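Local coordinates for alkyltransferase-like protein 1 (Schizosaccharomyces pombe, PDB 3GVA), which recognises DNA carrying O6-alkylguanine, bends it and flips the damaged base into a hydrophobic pocket, presenting the lesion to nucleotide excision repair, at residues T8-A13 against G26-Y31. Residues are numbered along the deposited sequence; the frame is centred on the assembly and turned at random.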
ATOM      1  N   THR A   8     -14.504   4.988  -1.209  1.00 19.63           N
ATOM      2  CA  THR A   8     -14.865   4.451   0.100  1.00 18.60           C
ATOM      3  C   THR A   8     -14.782   2.922   0.120  1.00 18.49           C
ATOM      4  O   THR A   8     -14.432   2.324   1.142  1.00 20.51           O
ATOM      5  CB  THR A   8     -16.281   4.910   0.518  1.00 20.77           C
ATOM      6  OG1 THR A   8     -17.261   4.355  -0.368  1.00 28.72           O
ATOM      7  CG2 THR A   8     -16.372   6.430   0.445  1.00 18.15           C
ATOM      8  N   LYS A   9     -15.087   2.296  -1.009  1.00 17.62           N
ATOM      9  CA  LYS A   9     -15.033   0.838  -1.130  1.00 18.84           C
ATOM     10  C   LYS A   9     -13.568   0.392  -1.087  1.00 19.34           C
ATOM     11  O   LYS A   9     -13.230  -0.679  -0.561  1.00 14.21           O
ATOM     12  CB  LYS A   9     -15.675   0.411  -2.451  1.00 34.59           C
ATOM     13  CG  LYS A   9     -16.082  -1.052  -2.505  1.00 44.23           C
ATOM     14  CD  LYS A   9     -16.716  -1.402  -3.846  1.00 50.93           C
ATOM     15  CE  LYS A   9     -17.346  -2.788  -3.814  1.00 56.00           C
ATOM     16  NZ  LYS A   9     -16.392  -3.840  -3.351  1.00 60.32           N
ATOM     17  N   VAL A  10     -12.701   1.228  -1.657  1.00 20.81           N
ATOM     18  CA  VAL A  10     -11.271   0.956  -1.669  1.00 18.88           C
ATOM     19  C   VAL A  10     -10.745   1.083  -0.241  1.00 19.07           C
ATOM     20  O   VAL A  10     -10.031   0.203   0.241  1.00 15.89           O
ATOM     21  CB  VAL A  10     -10.524   1.957  -2.585  1.00 18.02           C
ATOM     22  CG1 VAL A  10      -9.025   1.883  -2.330  1.00 17.41           C
ATOM     23  CG2 VAL A  10     -10.821   1.636  -4.059  1.00 21.35           C
ATOM     24  N   TYR A  11     -11.103   2.178   0.437  1.00 16.46           N
ATOM     25  CA  TYR A  11     -10.644   2.383   1.808  1.00 19.43           C
ATOM     26  C   TYR A  11     -11.111   1.268   2.727  1.00 16.85           C
ATOM     27  O   TYR A  11     -10.361   0.837   3.595  1.00 18.34           O
ATOM     28  CB  TYR A  11     -11.095   3.749   2.343  1.00 17.48           C
ATOM     29  CG  TYR A  11     -10.650   4.898   1.453  1.00 19.64           C
ATOM     30  CD1 TYR A  11      -9.514   4.777   0.638  1.00 20.93           C
ATOM     31  CD2 TYR A  11     -11.362   6.094   1.413  1.00 19.74           C
ATOM     32  CE1 TYR A  11      -9.108   5.821  -0.197  1.00 17.34           C
ATOM     33  CE2 TYR A  11     -10.964   7.146   0.590  1.00 19.49           C
ATOM     34  CZ  TYR A  11      -9.838   6.998  -0.213  1.00 20.41           C
ATOM     35  OH  TYR A  11      -9.448   8.024  -1.037  1.00 23.02           O
ATOM     36  N   ASP A  12     -12.342   0.799   2.525  1.00 19.87           N
ATOM     37  CA  ASP A  12     -12.885  -0.294   3.324  1.00 22.67           C
ATOM     38  C   ASP A  12     -12.002  -1.511   3.139  1.00 22.02           C
ATOM     39  O   ASP A  12     -11.689  -2.218   4.093  1.00 25.79           O
ATOM     40  CB  ASP A  12     -14.301  -0.676   2.874  1.00 32.40           C
ATOM     41  CG  ASP A  12     -15.352   0.280   3.372  1.00 40.70           C
ATOM     42  OD1 ASP A  12     -15.231   0.735   4.524  1.00 45.82           O
ATOM     43  OD2 ASP A  12     -16.310   0.562   2.620  1.00 47.29           O
ATOM     44  N   ALA A  13     -11.606  -1.754   1.897  1.00 20.15           N
ATOM     45  CA  ALA A  13     -10.767  -2.900   1.594  1.00 20.36           C
ATOM     46  C   ALA A  13      -9.397  -2.777   2.250  1.00 17.18           C
ATOM     47  O   ALA A  13      -8.883  -3.749   2.801  1.00 18.23           O
ATOM     48  CB  ALA A  13     -10.623  -3.062   0.075  1.00 22.94           C
ATOM     49  N   GLY A  26      -3.469  -3.533  -7.570  1.00 20.45           N
ATOM     50  CA  GLY A  26      -4.060  -4.594  -8.369  1.00 22.77           C
ATOM     51  C   GLY A  26      -4.822  -5.612  -7.549  1.00 24.45           C
ATOM     52  O   GLY A  26      -5.932  -6.008  -7.909  1.00 23.84           O
ATOM     53  N   GLU A  27      -4.220  -6.047  -6.448  1.00 24.76           N
ATOM     54  CA  GLU A  27      -4.852  -7.023  -5.570  1.00 24.39           C
ATOM     55  C   GLU A  27      -6.144  -6.469  -4.986  1.00 22.64           C
ATOM     56  O   GLU A  27      -7.165  -7.155  -4.944  1.00 19.62           O
ATOM     57  CB  GLU A  27      -3.899  -7.403  -4.432  1.00 24.26           C
ATOM     58  CG  GLU A  27      -2.729  -8.262  -4.852  1.00 31.58           C
ATOM     59  CD  GLU A  27      -3.163  -9.646  -5.295  1.00 37.29           C
ATOM     60  OE1 GLU A  27      -3.052  -9.952  -6.499  1.00 38.30           O
ATOM     61  OE2 GLU A  27      -3.623 -10.425  -4.436  1.00 37.34           O
ATOM     62  N   ILE A  28      -6.100  -5.223  -4.533  1.00 17.56           N
ATOM     63  CA  ILE A  28      -7.282  -4.606  -3.937  1.00 19.82           C
ATOM     64  C   ILE A  28      -8.392  -4.468  -4.968  1.00 23.31           C
ATOM     65  O   ILE A  28      -9.558  -4.755  -4.676  1.00 23.51           O
ATOM     66  CB  ILE A  28      -6.948  -3.219  -3.349  1.00 20.91           C
ATOM     67  CG1 ILE A  28      -5.985  -3.378  -2.168  1.00 21.63           C
ATOM     68  CG2 ILE A  28      -8.227  -2.494  -2.933  1.00 22.14           C
ATOM     69  CD1 ILE A  28      -6.561  -4.129  -0.968  1.00 24.36           C
ATOM     70  N   ALA A  29      -8.034  -4.038  -6.173  1.00 22.49           N
ATOM     71  CA  ALA A  29      -9.017  -3.867  -7.239  1.00 25.82           C
ATOM     72  C   ALA A  29      -9.726  -5.183  -7.529  1.00 24.36           C
ATOM     73  O   ALA A  29     -10.935  -5.212  -7.713  1.00 27.52           O
ATOM     74  CB  ALA A  29      -8.343  -3.341  -8.498  1.00 35.36           C
ATOM     75  N   ARG A  30      -8.969  -6.275  -7.560  1.00 29.79           N
ATOM     76  CA  ARG A  30      -9.547  -7.587  -7.816  1.00 30.17           C
ATOM     77  C   ARG A  30     -10.353  -8.043  -6.602  1.00 32.48           C
ATOM     78  O   ARG A  30     -11.357  -8.749  -6.734  1.00 32.16           O
ATOM     79  CB  ARG A  30      -8.442  -8.606  -8.136  1.00 26.36           C
ATOM     80  CG  ARG A  30      -7.763  -8.399  -9.494  1.00 22.57           C
ATOM     81  CD  ARG A  30      -6.781  -9.532  -9.834  1.00 23.27           C
ATOM     82  NE  ARG A  30      -5.490  -9.424  -9.146  1.00 26.18           N
ATOM     83  CZ  ARG A  30      -4.526  -8.566  -9.479  1.00 26.98           C
ATOM     84  NH1 ARG A  30      -4.696  -7.727 -10.495  1.00 25.84           N
ATOM     85  NH2 ARG A  30      -3.381  -8.548  -8.801  1.00 24.77           N
ATOM     86  N   TYR A  31      -9.918  -7.620  -5.420  1.00 27.21           N
ATOM     87  CA  TYR A  31     -10.602  -7.983  -4.185  1.00 30.19           C
ATOM     88  C   TYR A  31     -11.985  -7.330  -4.051  1.00 28.77           C
ATOM     89  O   TYR A  31     -12.917  -7.949  -3.541  1.00 30.88           O
ATOM     90  CB  TYR A  31      -9.749  -7.601  -2.975  1.00 28.02           C
ATOM     91  CG  TYR A  31     -10.388  -7.952  -1.655  1.00 30.54           C
ATOM     92  CD1 TYR A  31     -10.604  -9.279  -1.296  1.00 32.85           C
ATOM     93  CD2 TYR A  31     -10.771  -6.956  -0.756  1.00 31.80           C
ATOM     94  CE1 TYR A  31     -11.182  -9.608  -0.075  1.00 32.06           C
ATOM     95  CE2 TYR A  31     -11.350  -7.275   0.464  1.00 30.06           C
ATOM     96  CZ  TYR A  31     -11.548  -8.603   0.797  1.00 32.69           C
ATOM     97  OH  TYR A  31     -12.101  -8.927   2.011  1.00 33.53           O
TER
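Two helices of the winged-helix-type DNA-binding domain shared by the MGMT family, helix 3-14 and the short helix 25-31, pack against each other where Ala13 meets Ile28 and Tyr31. The local axes approach to 10.0 Å and cross at 109°, and the shared surface is small, 170 Å² over both sides. Ala13 is at its centre: CB points at the other helix and lies 3.9 Å from CG2 of Ile28. A single methyl suits this place, because the backbones come close here, with CA of Ala13 and CA of Ile28 6.8 Å apart. Ile28, buried and beta-branched, meets it with its branch methyl, CG2, which stands anti to the backbone N because chi1, measured to CG1, is -66°. The same CG2 has a looser neighbour in Val10, whose CG1 lies 4.5 Å away. Compact and branched, Val10 can also touch Val41, Ala44 and Met45 of helix 38-46, and Ala29 meets Val41, so three helices share this core. The side chain of Ile28 is about 6 Å from that of Tyr25, inferred to be needed for phosphate rotation and nucleotide flipping.

Tyr31 closes the contact at its more exposed border. With CG anti to the backbone N (chi1 -180°), the ring is carried to Ala13, whose CB meets the ring edge at CD2, 4.0 Å away and near the ring plane. An amphipathic residue fits such a border: the hydrocarbon edge joins the apolar packing, while OH makes a weak hydrogen bond to Glu16 and the ring meets Trp106 edge-to-face. Lys9 adds a polar link nearby through NZ, hydrogen-bonded to the carbonyl O of Val32.

No hydrogen bond or salt bridge joins the two segments, so van der Waals fit and the hydrophobic effect account for their direct association.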